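Local coordinates for uncharacterized conserved protein (Staphylococcus epidermidis, PDB 3FRM) that is of unknown function but carries a GNAT acetyltransferase domain and may transfer an acyl group from a coenzyme A thioester, at residues Asn17-Thr20 with Ala26-Leu29; Trp42-Met47 with Leu54-Val59; Val221-Asp226 with Asp233-Gln238. All coordinates share one frame; numbering follows the deposited sequence.

Contact 1 of 3, residues Asn17-Thr20 with Ala26-Leu29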
ATOM      1  N   ASN A  17     -14.338   2.126  24.988  1.00 24.90           N
ATOM      2  CA  ASN A  17     -14.431   2.906  26.178  1.00 23.79           C
ATOM      3  C   ASN A  17     -13.016   3.126  26.628  1.00 22.56           C
ATOM      4  O   ASN A  17     -12.236   2.176  26.718  1.00 22.22           O
ATOM      5  CB  ASN A  17     -15.150   2.136  27.288  1.00 23.86           C
ATOM      6  CG  ASN A  17     -16.504   1.608  26.861  1.00 25.57           C
ATOM      7  OD1 ASN A  17     -17.096   0.805  27.574  1.00 26.78           O
ATOM      8  ND2 ASN A  17     -16.995   2.029  25.688  1.00 27.29           N
ATOM      9  N   LYS A  18     -12.689   4.382  26.908  1.00 21.52           N
ATOM     10  CA  LYS A  18     -11.418   4.734  27.505  1.00 20.34           C
ATOM     11  C   LYS A  18     -11.480   4.393  28.971  1.00 19.51           C
ATOM     12  O   LYS A  18     -12.248   4.983  29.687  1.00 19.94           O
ATOM     13  CB  LYS A  18     -11.234   6.205  27.405  1.00 20.17           C
ATOM     14  CG  LYS A  18      -9.812   6.617  27.240  1.00 22.75           C
ATOM     15  CD  LYS A  18      -9.793   7.993  26.590  1.00 26.10           C
ATOM     16  CE  LYS A  18      -9.940   9.068  27.633  1.00 26.74           C
ATOM     17  NZ  LYS A  18     -10.425  10.284  26.948  1.00 33.71           N
ATOM     18  N   ILE A  19     -10.667   3.448  29.406  1.00 17.49           N
ATOM     19  CA  ILE A  19     -10.604   3.044  30.804  1.00 16.81           C
ATOM     20  C   ILE A  19      -9.684   3.981  31.606  1.00 16.95           C
ATOM     21  O   ILE A  19     -10.037   4.509  32.645  1.00 16.82           O
ATOM     22  CB  ILE A  19     -10.076   1.578  30.898  1.00 16.49           C
ATOM     23  CG1 ILE A  19     -10.836   0.662  29.942  1.00 13.81           C
ATOM     24  CG2 ILE A  19     -10.120   1.061  32.303  1.00 14.99           C
ATOM     25  CD1 ILE A  19     -12.395   0.847  30.002  1.00 12.47           C
ATOM     26  N   THR A  20      -8.494   4.185  31.099  1.00 16.94           N
ATOM     27  CA  THR A  20      -7.501   4.965  31.788  1.00 18.08           C
ATOM     28  C   THR A  20      -6.768   5.784  30.744  1.00 17.96           C
ATOM     29  O   THR A  20      -6.533   5.322  29.642  1.00 18.11           O
ATOM     30  CB  THR A  20      -6.550   3.993  32.525  1.00 17.65           C
ATOM     31  OG1 THR A  20      -6.739   4.131  33.929  1.00 20.44           O
ATOM     32  CG2 THR A  20      -5.110   4.224  32.182  1.00 20.62           C
ATOM     33  N   ALA A  26      -3.236   5.325  26.852  1.00 14.74           N
ATOM     34  CA  ALA A  26      -4.675   5.256  27.001  1.00 13.70           C
ATOM     35  C   ALA A  26      -4.990   3.785  26.867  1.00 13.41           C
ATOM     36  O   ALA A  26      -4.454   3.137  25.990  1.00 13.56           O
ATOM     37  CB  ALA A  26      -5.375   6.068  25.857  1.00 11.79           C
ATOM     38  N   ILE A  27      -5.816   3.247  27.743  1.00 13.76           N
ATOM     39  CA  ILE A  27      -6.273   1.848  27.643  1.00 14.15           C
ATOM     40  C   ILE A  27      -7.762   1.773  27.239  1.00 14.07           C
ATOM     41  O   ILE A  27      -8.579   2.408  27.867  1.00 14.50           O
ATOM     42  CB  ILE A  27      -6.142   1.181  28.975  1.00 13.81           C
ATOM     43  CG1 ILE A  27      -4.661   1.133  29.398  1.00 14.18           C
ATOM     44  CG2 ILE A  27      -6.854  -0.187  28.977  1.00 13.37           C
ATOM     45  CD1 ILE A  27      -4.445   0.256  30.634  1.00 12.87           C
ATOM     46  N   TYR A  28      -8.101   1.034  26.183  1.00 14.45           N
ATOM     47  CA  TYR A  28      -9.473   0.946  25.702  1.00 13.35           C
ATOM     48  C   TYR A  28      -9.912  -0.527  25.763  1.00 15.00           C
ATOM     49  O   TYR A  28      -9.153  -1.427  25.431  1.00 14.07           O
ATOM     50  CB  TYR A  28      -9.522   1.421  24.275  1.00 13.92           C
ATOM     51  CG  TYR A  28      -9.399   2.920  24.103  1.00 13.29           C
ATOM     52  CD1 TYR A  28     -10.531   3.701  23.928  1.00 14.66           C
ATOM     53  CD2 TYR A  28      -8.168   3.544  24.148  1.00 15.56           C
ATOM     54  CE1 TYR A  28     -10.445   5.090  23.763  1.00 19.97           C
ATOM     55  CE2 TYR A  28      -8.057   4.934  24.014  1.00 19.12           C
ATOM     56  CZ  TYR A  28      -9.220   5.693  23.809  1.00 22.10           C
ATOM     57  OH  TYR A  28      -9.162   7.058  23.665  1.00 32.49           O
ATOM     58  N   LEU A  29     -11.165  -0.728  26.160  1.00 15.73           N
ATOM     59  CA  LEU A  29     -11.829  -1.969  26.255  1.00 16.66           C
ATOM     60  C   LEU A  29     -13.296  -1.749  25.878  1.00 17.63           C
ATOM     61  O   LEU A  29     -13.841  -0.658  26.100  1.00 17.21           O
ATOM     62  CB  LEU A  29     -11.814  -2.391  27.706  1.00 16.43           C
ATOM     63  CG  LEU A  29     -10.890  -3.416  28.337  1.00 18.54           C
ATOM     64  CD1 LEU A  29      -9.490  -3.423  27.813  1.00 19.73           C
ATOM     65  CD2 LEU A  29     -10.914  -3.074  29.790  1.00 18.92           C
TER

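Contact 2 of 3, residues Trp42-Met47 with Leu54-Val59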
ATOM      1  N   TRP A  42      -4.199  -0.968  23.829  1.00 15.89           N
ATOM      2  CA  TRP A  42      -3.488   0.082  24.465  1.00 15.80           C
ATOM      3  C   TRP A  42      -2.949   1.048  23.391  1.00 15.01           C
ATOM      4  O   TRP A  42      -2.336   0.595  22.440  1.00 13.25           O
ATOM      5  CB  TRP A  42      -2.277  -0.503  25.182  1.00 16.05           C
ATOM      6  CG  TRP A  42      -2.515  -1.033  26.500  1.00 19.44           C
ATOM      7  CD1 TRP A  42      -3.567  -1.861  26.907  1.00 20.60           C
ATOM      8  CD2 TRP A  42      -1.638  -0.917  27.619  1.00 18.78           C
ATOM      9  NE1 TRP A  42      -3.391  -2.209  28.235  1.00 22.04           N
ATOM     10  CE2 TRP A  42      -2.217  -1.662  28.691  1.00 20.08           C
ATOM     11  CE3 TRP A  42      -0.429  -0.266  27.826  1.00 18.33           C
ATOM     12  CZ2 TRP A  42      -1.628  -1.744  29.950  1.00 19.23           C
ATOM     13  CZ3 TRP A  42       0.145  -0.353  29.083  1.00 17.70           C
ATOM     14  CH2 TRP A  42      -0.464  -1.072  30.130  1.00 16.39           C
ATOM     15  N   ILE A  43      -3.170   2.353  23.568  1.00 15.36           N
ATOM     16  CA  ILE A  43      -2.608   3.380  22.697  1.00 15.14           C
ATOM     17  C   ILE A  43      -1.485   4.056  23.503  1.00 16.16           C
ATOM     18  O   ILE A  43      -1.754   4.780  24.434  1.00 16.14           O
ATOM     19  CB  ILE A  43      -3.648   4.431  22.331  1.00 15.86           C
ATOM     20  CG1 ILE A  43      -4.994   3.800  21.917  1.00 16.56           C
ATOM     21  CG2 ILE A  43      -3.151   5.407  21.214  1.00 12.96           C
ATOM     22  CD1 ILE A  43      -4.938   2.938  20.708  1.00 14.71           C
ATOM     23  N   TYR A  44      -0.224   3.833  23.162  1.00 16.69           N
ATOM     24  CA  TYR A  44       0.848   4.533  23.884  1.00 17.20           C
ATOM     25  C   TYR A  44       0.905   6.001  23.465  1.00 18.59           C
ATOM     26  O   TYR A  44       0.699   6.327  22.298  1.00 19.09           O
ATOM     27  CB  TYR A  44       2.227   3.906  23.638  1.00 16.32           C
ATOM     28  CG  TYR A  44       2.516   2.612  24.377  1.00 17.14           C
ATOM     29  CD1 TYR A  44       2.727   2.595  25.754  1.00 16.84           C
ATOM     30  CD2 TYR A  44       2.619   1.421  23.700  1.00 18.26           C
ATOM     31  CE1 TYR A  44       2.996   1.440  26.432  1.00 16.19           C
ATOM     32  CE2 TYR A  44       2.916   0.212  24.405  1.00 21.70           C
ATOM     33  CZ  TYR A  44       3.081   0.251  25.751  1.00 18.97           C
ATOM     34  OH  TYR A  44       3.372  -0.897  26.403  1.00 17.61           O
ATOM     35  N   LYS A  45       1.210   6.864  24.430  1.00 19.14           N
ATOM     36  CA  LYS A  45       1.547   8.238  24.193  1.00 19.66           C
ATOM     37  C   LYS A  45       3.062   8.459  24.265  1.00 19.70           C
ATOM     38  O   LYS A  45       3.619   9.244  23.489  1.00 19.81           O
ATOM     39  CB  LYS A  45       0.803   9.106  25.188  1.00 19.81           C
ATOM     40  CG  LYS A  45      -0.671   9.205  24.772  1.00 21.99           C
ATOM     41  CD  LYS A  45      -1.654   9.448  25.919  1.00 21.58           C
ATOM     42  CE  LYS A  45      -1.839  10.927  26.169  1.00 22.00           C
ATOM     43  NZ  LYS A  45      -2.419  11.122  27.530  1.00 25.06           N
ATOM     44  N   THR A  46       3.738   7.736  25.148  1.00 19.39           N
ATOM     45  CA  THR A  46       5.207   7.727  25.149  1.00 19.70           C
ATOM     46  C   THR A  46       5.765   6.299  25.059  1.00 19.07           C
ATOM     47  O   THR A  46       5.180   5.367  25.550  1.00 19.77           O
ATOM     48  CB  THR A  46       5.790   8.475  26.349  1.00 18.89           C
ATOM     49  OG1 THR A  46       5.166   7.962  27.531  1.00 20.32           O
ATOM     50  CG2 THR A  46       5.480   9.950  26.237  1.00 19.13           C
HETATM   51  N   MSE A  47       6.911   6.160  24.418  1.00 19.53           N
HETATM   52  CA  MSE A  47       7.603   4.889  24.236  1.00 20.95           C
HETATM   53  C   MSE A  47       7.976   4.170  25.505  1.00 19.35           C
HETATM   54  O   MSE A  47       8.793   4.661  26.261  1.00 19.54           O
HETATM   55  CB  MSE A  47       8.915   5.119  23.476  1.00 21.83           C
HETATM   56  CG  MSE A  47       8.780   5.008  21.985  1.00 27.03           C
HETATM   57 SE   MSE A  47       8.395   3.169  21.316  0.85 39.43          SE
HETATM   58  CE  MSE A  47       8.359   3.769  19.434  1.00 27.61           C
ATOM     59  N   LEU A  54       7.072  -5.288  28.864  1.00 19.96           N
ATOM     60  CA  LEU A  54       6.826  -6.641  29.438  1.00 21.23           C
ATOM     61  C   LEU A  54       5.781  -6.635  30.540  1.00 21.26           C
ATOM     62  O   LEU A  54       4.891  -7.527  30.631  1.00 20.82           O
ATOM     63  CB  LEU A  54       8.127  -7.221  30.004  1.00 21.35           C
ATOM     64  CG  LEU A  54       8.913  -8.183  29.120  1.00 23.60           C
ATOM     65  CD1 LEU A  54       8.599  -8.077  27.645  1.00 24.12           C
ATOM     66  CD2 LEU A  54      10.424  -8.040  29.371  1.00 22.17           C
ATOM     67  N   LYS A  55       5.925  -5.618  31.388  1.00 21.38           N
ATOM     68  CA  LYS A  55       4.985  -5.348  32.451  1.00 21.77           C
ATOM     69  C   LYS A  55       3.619  -5.010  31.878  1.00 21.14           C
ATOM     70  O   LYS A  55       2.628  -5.482  32.406  1.00 22.23           O
ATOM     71  CB  LYS A  55       5.512  -4.219  33.338  1.00 22.41           C
ATOM     72  CG  LYS A  55       6.558  -4.679  34.358  1.00 23.41           C
ATOM     73  CD  LYS A  55       7.401  -3.543  34.861  1.00 27.85           C
ATOM     74  CE  LYS A  55       8.634  -4.101  35.554  1.00 31.40           C
ATOM     75  NZ  LYS A  55       9.803  -3.124  35.535  1.00 34.19           N
ATOM     76  N   ASP A  56       3.575  -4.280  30.761  1.00 20.09           N
ATOM     77  CA  ASP A  56       2.314  -3.847  30.163  1.00 19.76           C
ATOM     78  C   ASP A  56       1.637  -5.037  29.480  1.00 20.01           C
ATOM     79  O   ASP A  56       0.401  -5.153  29.444  1.00 19.45           O
ATOM     80  CB  ASP A  56       2.544  -2.720  29.169  1.00 20.01           C
ATOM     81  CG  ASP A  56       3.138  -1.450  29.810  1.00 20.82           C
ATOM     82  OD1 ASP A  56       3.046  -1.251  31.034  1.00 19.58           O
ATOM     83  OD2 ASP A  56       3.675  -0.604  29.059  1.00 24.66           O
ATOM     84  N   ILE A  57       2.450  -5.953  28.968  1.00 20.27           N
ATOM     85  CA  ILE A  57       1.907  -7.220  28.472  1.00 20.00           C
ATOM     86  C   ILE A  57       1.123  -7.937  29.518  1.00 18.86           C
ATOM     87  O   ILE A  57       0.068  -8.513  29.220  1.00 18.30           O
ATOM     88  CB  ILE A  57       2.998  -8.146  27.957  1.00 20.55           C
ATOM     89  CG1 ILE A  57       3.219  -7.830  26.487  1.00 22.43           C
ATOM     90  CG2 ILE A  57       2.588  -9.620  28.051  1.00 21.54           C
ATOM     91  CD1 ILE A  57       4.636  -8.026  26.060  1.00 24.95           C
ATOM     92  N   GLU A  58       1.633  -7.908  30.745  1.00 18.53           N
ATOM     93  CA  GLU A  58       1.047  -8.726  31.821  1.00 17.85           C
ATOM     94  C   GLU A  58      -0.294  -8.164  32.278  1.00 16.61           C
ATOM     95  O   GLU A  58      -1.254  -8.863  32.293  1.00 16.58           O
ATOM     96  CB  GLU A  58       2.017  -8.873  32.987  1.00 18.57           C
ATOM     97  CG  GLU A  58       3.209  -9.772  32.697  1.00 21.10           C
ATOM     98  CD  GLU A  58       2.778 -11.134  32.126  1.00 27.81           C
ATOM     99  OE1 GLU A  58       1.972 -11.868  32.768  1.00 27.12           O
ATOM    100  OE2 GLU A  58       3.251 -11.472  31.013  1.00 31.49           O
ATOM    101  N   VAL A  59      -0.326  -6.881  32.604  1.00 17.03           N
ATOM    102  CA  VAL A  59      -1.549  -6.101  32.745  1.00 17.34           C
ATOM    103  C   VAL A  59      -2.558  -6.379  31.670  1.00 17.40           C
ATOM    104  O   VAL A  59      -3.658  -6.773  32.001  1.00 17.81           O
ATOM    105  CB  VAL A  59      -1.309  -4.543  32.806  1.00 17.93           C
ATOM    106  CG1 VAL A  59      -2.601  -3.854  33.243  1.00 16.20           C
ATOM    107  CG2 VAL A  59      -0.257  -4.237  33.806  1.00 16.19           C
TER

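Contact 3 of 3, residues Val221-Asp226 with Asp233-Gln238. With SO4 (sulfate ion), chain H.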
ATOM      1  N   VAL A 221     -11.153  16.503   5.679  1.00 19.18           N
ATOM      2  CA  VAL A 221     -11.526  15.123   5.827  1.00 19.41           C
ATOM      3  C   VAL A 221     -10.334  14.191   5.942  1.00 20.56           C
ATOM      4  O   VAL A 221      -9.322  14.387   5.238  1.00 21.41           O
ATOM      5  CB  VAL A 221     -12.724  14.666   4.925  1.00 19.91           C
ATOM      6  CG1 VAL A 221     -13.027  15.635   3.836  1.00 17.06           C
ATOM      7  CG2 VAL A 221     -12.625  13.152   4.482  1.00 18.90           C
ATOM      8  N   ILE A 222     -10.442  13.255   6.888  1.00 19.11           N
ATOM      9  CA  ILE A 222      -9.319  12.518   7.334  1.00 19.79           C
ATOM     10  C   ILE A 222      -9.676  11.053   7.567  1.00 20.69           C
ATOM     11  O   ILE A 222     -10.871  10.679   7.740  1.00 20.03           O
ATOM     12  CB  ILE A 222      -8.791  13.088   8.672  1.00 20.79           C
ATOM     13  CG1 ILE A 222      -9.652  12.583   9.848  1.00 21.22           C
ATOM     14  CG2 ILE A 222      -8.650  14.627   8.596  1.00 20.07           C
ATOM     15  CD1 ILE A 222      -9.264  13.107  11.203  1.00 22.38           C
ATOM     16  N   LEU A 223      -8.631  10.236   7.518  1.00 20.51           N
ATOM     17  CA  LEU A 223      -8.740   8.811   7.612  1.00 21.48           C
ATOM     18  C   LEU A 223      -7.403   8.245   8.023  1.00 22.43           C
ATOM     19  O   LEU A 223      -6.349   8.912   7.841  1.00 22.18           O
ATOM     20  CB  LEU A 223      -9.133   8.220   6.283  1.00 21.27           C
ATOM     21  CG  LEU A 223      -8.125   8.259   5.149  1.00 22.23           C
ATOM     22  CD1 LEU A 223      -7.427   6.911   5.099  1.00 23.14           C
ATOM     23  CD2 LEU A 223      -8.830   8.539   3.821  1.00 21.51           C
ATOM     24  N   VAL A 224      -7.466   7.014   8.526  1.00 22.06           N
ATOM     25  CA  VAL A 224      -6.301   6.261   8.828  1.00 23.59           C
ATOM     26  C   VAL A 224      -6.351   4.972   8.059  1.00 24.11           C
ATOM     27  O   VAL A 224      -7.346   4.331   8.043  1.00 24.12           O
ATOM     28  CB  VAL A 224      -6.254   5.942  10.335  1.00 23.94           C
ATOM     29  CG1 VAL A 224      -5.583   4.610  10.584  1.00 25.99           C
ATOM     30  CG2 VAL A 224      -5.551   7.069  11.115  1.00 23.52           C
ATOM     31  N   ALA A 225      -5.246   4.559   7.458  1.00 26.68           N
ATOM     32  CA  ALA A 225      -5.188   3.277   6.727  1.00 28.39           C
ATOM     33  C   ALA A 225      -4.003   2.465   7.134  1.00 30.12           C
ATOM     34  O   ALA A 225      -2.911   3.031   7.380  1.00 29.89           O
ATOM     35  CB  ALA A 225      -5.115   3.525   5.223  1.00 29.14           C
ATOM     36  N   ASP A 226      -4.168   1.143   7.165  1.00 32.33           N
ATOM     37  CA  ASP A 226      -3.000   0.312   7.406  1.00 35.28           C
ATOM     38  C   ASP A 226      -2.417  -0.333   6.148  1.00 37.06           C
ATOM     39  O   ASP A 226      -2.752   0.089   5.021  1.00 36.59           O
ATOM     40  CB  ASP A 226      -3.232  -0.698   8.528  1.00 36.07           C
ATOM     41  CG  ASP A 226      -4.363  -1.644   8.226  1.00 38.05           C
ATOM     42  OD1 ASP A 226      -4.456  -2.057   7.046  1.00 42.00           O
ATOM     43  OD2 ASP A 226      -5.141  -1.980   9.163  1.00 37.44           O
ATOM     44  N   ASP A 233      -4.280   3.377  -2.713  1.00 29.17           N
ATOM     45  CA  ASP A 233      -3.882   3.746  -4.062  1.00 29.68           C
ATOM     46  C   ASP A 233      -4.848   4.779  -4.559  1.00 27.91           C
ATOM     47  O   ASP A 233      -4.479   5.771  -5.184  1.00 27.38           O
ATOM     48  CB  ASP A 233      -3.999   2.492  -4.938  1.00 31.13           C
ATOM     49  CG  ASP A 233      -3.693   1.197  -4.152  1.00 37.86           C
ATOM     50  OD1 ASP A 233      -2.715   0.481  -4.514  1.00 45.17           O
ATOM     51  OD2 ASP A 233      -4.391   0.899  -3.129  1.00 44.88           O
HETATM   52  N   MSE A 234      -6.111   4.507  -4.259  1.00 26.31           N
HETATM   53  CA  MSE A 234      -7.190   5.397  -4.580  1.00 25.81           C
HETATM   54  C   MSE A 234      -7.057   6.708  -3.799  1.00 23.59           C
HETATM   55  O   MSE A 234      -7.132   7.796  -4.376  1.00 22.08           O
HETATM   56  CB  MSE A 234      -8.556   4.722  -4.325  1.00 26.18           C
HETATM   57  CG  MSE A 234      -9.678   5.621  -4.809  1.00 30.30           C
HETATM   58 SE   MSE A 234     -11.425   5.193  -4.078  0.70 37.50          SE
HETATM   59  CE  MSE A 234     -11.589   3.257  -4.544  1.00 36.90           C
ATOM     60  N   TYR A 235      -6.797   6.594  -2.500  1.00 21.71           N
ATOM     61  CA  TYR A 235      -6.581   7.799  -1.726  1.00 20.46           C
ATOM     62  C   TYR A 235      -5.548   8.731  -2.330  1.00 20.37           C
ATOM     63  O   TYR A 235      -5.798   9.929  -2.447  1.00 21.05           O
ATOM     64  CB  TYR A 235      -6.231   7.486  -0.299  1.00 19.09           C
ATOM     65  CG  TYR A 235      -7.281   6.649   0.399  1.00 17.79           C
ATOM     66  CD1 TYR A 235      -8.667   6.782   0.088  1.00 15.41           C
ATOM     67  CD2 TYR A 235      -6.905   5.726   1.398  1.00  7.36           C
ATOM     68  CE1 TYR A 235      -9.652   5.989   0.773  1.00 12.04           C
ATOM     69  CE2 TYR A 235      -7.848   4.967   2.036  1.00 13.02           C
ATOM     70  CZ  TYR A 235      -9.221   5.106   1.733  1.00 14.52           C
ATOM     71  OH  TYR A 235     -10.110   4.326   2.417  1.00 18.67           O
ATOM     72  N   LEU A 236      -4.400   8.188  -2.715  1.00 20.53           N
ATOM     73  CA  LEU A 236      -3.301   9.016  -3.244  1.00 20.77           C
ATOM     74  C   LEU A 236      -3.705   9.701  -4.554  1.00 20.79           C
ATOM     75  O   LEU A 236      -3.628  10.923  -4.671  1.00 21.17           O
ATOM     76  CB  LEU A 236      -2.052   8.168  -3.471  1.00 20.94           C
ATOM     77  CG  LEU A 236      -1.355   7.549  -2.254  1.00 21.23           C
ATOM     78  CD1 LEU A 236       0.104   7.841  -2.393  1.00 21.98           C
ATOM     79  CD2 LEU A 236      -1.814   8.175  -0.985  1.00 22.26           C
ATOM     80  N   ARG A 237      -4.153   8.903  -5.515  1.00 20.30           N
ATOM     81  CA  ARG A 237      -4.640   9.401  -6.799  1.00 20.88           C
ATOM     82  C   ARG A 237      -5.719  10.444  -6.589  1.00 20.34           C
ATOM     83  O   ARG A 237      -5.860  11.367  -7.385  1.00 19.83           O
ATOM     84  CB  ARG A 237      -5.223   8.254  -7.631  1.00 20.76           C
ATOM     85  CG  ARG A 237      -6.027   8.754  -8.781  1.00 23.68           C
ATOM     86  CD  ARG A 237      -6.428   7.604  -9.690  1.00 30.97           C
ATOM     87  NE  ARG A 237      -6.702   6.379  -8.953  1.00 32.55           N
ATOM     88  CZ  ARG A 237      -7.928   5.918  -8.731  1.00 36.63           C
ATOM     89  NH1 ARG A 237      -8.983   6.602  -9.201  1.00 37.23           N
ATOM     90  NH2 ARG A 237      -8.098   4.782  -8.044  1.00 34.51           N
ATOM     91  N   GLN A 238      -6.482  10.263  -5.513  1.00 20.10           N
ATOM     92  CA  GLN A 238      -7.515  11.200  -5.133  1.00 19.88           C
ATOM     93  C   GLN A 238      -6.994  12.524  -4.530  1.00 19.08           C
ATOM     94  O   GLN A 238      -7.754  13.444  -4.397  1.00 19.66           O
ATOM     95  CB  GLN A 238      -8.524  10.516  -4.206  1.00 19.32           C
ATOM     96  CG  GLN A 238      -9.808  10.269  -4.868  1.00 19.29           C
ATOM     97  CD  GLN A 238     -10.584   9.080  -4.329  1.00 22.94           C
ATOM     98  OE1 GLN A 238     -11.455   8.559  -5.025  1.00 26.30           O
ATOM     99  NE2 GLN A 238     -10.283   8.639  -3.120  1.00 22.98           N
TER
HETATM  100  S   SO4 H 253     -12.699   5.549  -8.549  1.00 52.66           S
HETATM  101  O1  SO4 H 253     -12.503   6.989  -8.391  1.00 57.17           O
HETATM  102  O2  SO4 H 253     -11.504   4.945  -7.982  1.00 53.07           O
HETATM  103  O3  SO4 H 253     -13.920   5.194  -7.839  1.00 50.82           O
HETATM  104  O4  SO4 H 253     -12.764   5.175  -9.962  1.00 51.17           O

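Contact 1 of 3, residues Asn17-Thr20 with Ala26-Leu29
Ile19 lays its CG1 branch across Leu29, with Ile19 CG1 3.7 Å from Leu29 CD2 and the two side chains nearly at right angles. CG1 stands anti to the carbonyl carbon (chi1 -49°), which directs the branch toward Leu29. CB of the same residue rests 4.1 Å from Ile27 CG2. Ile27 and Leu29 are the buried partners here, and both reach on to Met63 of helix 50-66, so this is the tightly packed side. The backbones are joined by four bonds. Asn17 and Leu29 exchange a pair, the more bent of the two running from Asn17 N to Leu29 O at 3.0 Å with the donor tilted above the carbonyl plane. Further along, Ile19 N meets Ile27 O at 2.8 Å, while Ile27 N turns to Thr20 O at 2.9 Å. These two bonds, with the helix-like phi/psi of Ile19, are consistent with a classic beta bulge. The other face is looser: there the exposed Lys18 lies alongside the partly exposed Tyr28, Lys18 CG over one ring face at 4.0 Å from the Tyr28 centroid and 29° off the normal. Beyond that the lysine chain bends at chi3 and leads NZ away, toward a long, weak ion pair with Glu21. The arrangement is a beta hairpin whose first strand, 17-21, forms one edge of the mixed sheet within this chain.

Contact 2 of 3, residues Trp42-Met47 with Leu54-Val59
Tyr44 and Trp42 of the strand both converge on one helix residue, Asp56. The polar link is a hydrogen bond from Tyr44 OH to Asp56 OD2, 2.7 Å long, received on the anti lone pair of the carboxylate. OD2 lies in the plane of the phenol ring at its edge, although the ring and carboxylate planes are 40° apart. The other oxygen, OD1, is in a salt bridge with Arg24, so both oxygens of this buried carboxylate have partners; the arginine would be expected to stabilise its negative charge. Van der Waals contact comes from Trp42, whose six-membered ring brings CZ3 to 3.3 Å from Asp56 CG and 3.4 Å from Asp56 CB. The indole and carboxylate planes differ by 39°, which rules out a parallel stack. Over one indole face, offset toward the rim, sits the backbone oxygen Asp56 O, 3.9 Å above the plane. Apolar packing between the segments adds Val59, three residues, nearly a turn, further along the helix, whose CB lies 4.0 Å from Trp42 CZ2. Strand 41-44 and helix 50-66 are the first two elements of a beta-alpha-beta unit completed by strand 72-75, where Phe74 meets Trp42 edge-to-face; on the strand's other flank lies strand 25-29, whose Ile27 also touches Trp42.

Contact 3 of 3, residues Val221-Asp226 with Asp233-Gln238
Leu223 sets a methyl over the ring of Tyr235 almost exactly on its axis: Leu223 CD2 is 3.9 Å from the Tyr235 centroid and only 4° off the normal, a centred CH-pi contact. The pair joins strand 221-225 to helix 232-237 within the GNAT acetyltransferase domain. The methyl reaches the ring with CG lying between the backbone N and the carbonyl carbon (chi1 69°). Leu223 CD1 lies over the rim on the same face, 3.7 Å from Tyr235 CE2. Ala225 CB approaches the ring edge near the plane, 4.4 Å from that same CE2. Face and edge are therefore both engaged by the strand, and no hydrogen bond crosses between the segments. Tyr240 meets the Tyr235 ring edge-to-face, while Phe193 of strand 188-195 adds further packing. The helix also borders a bound sulfate, hydrogen-bonded to Gly203 N and Ser206 N around the start of helix 204-216. In GNAT enzymes the backbone amides of this loop bind the pyrophosphate of acetyl-CoA; the anion, probably from the crystallisation liquor, may occupy that site. Arg237, bent at chi3, presents its guanidinium edge to it: NH1 donates to sulfate O2 at 3.3 Å, and a weak bond joins NH2 to the same O2 at 3.4 Å.

Overall arrangement
Contacts 1 and 2 are adjoining pieces of one unit, their centres 12 Å apart. Strands 25-29 and 41-44 are sheet neighbours, joined by a probable hydrogen bond from Ile43 N to Ala26 O at 2.9 Å, and Ile27 CD1 packs 3.5 Å from Trp42 CZ2. Contact 3 belongs to the GNAT domain. Its centre is about 27 Å from that of contact 1 and about 29 Å from that of contact 2, with nearest atoms about 13 and 10 Å apart; no touch links them, yet all three reach the same mixed sheet. Among the three, the sulfate touches contact 3. Helix 232-237 of contact 3 also packs against a second subunit, with Leu236 on Tyr103 of that chain.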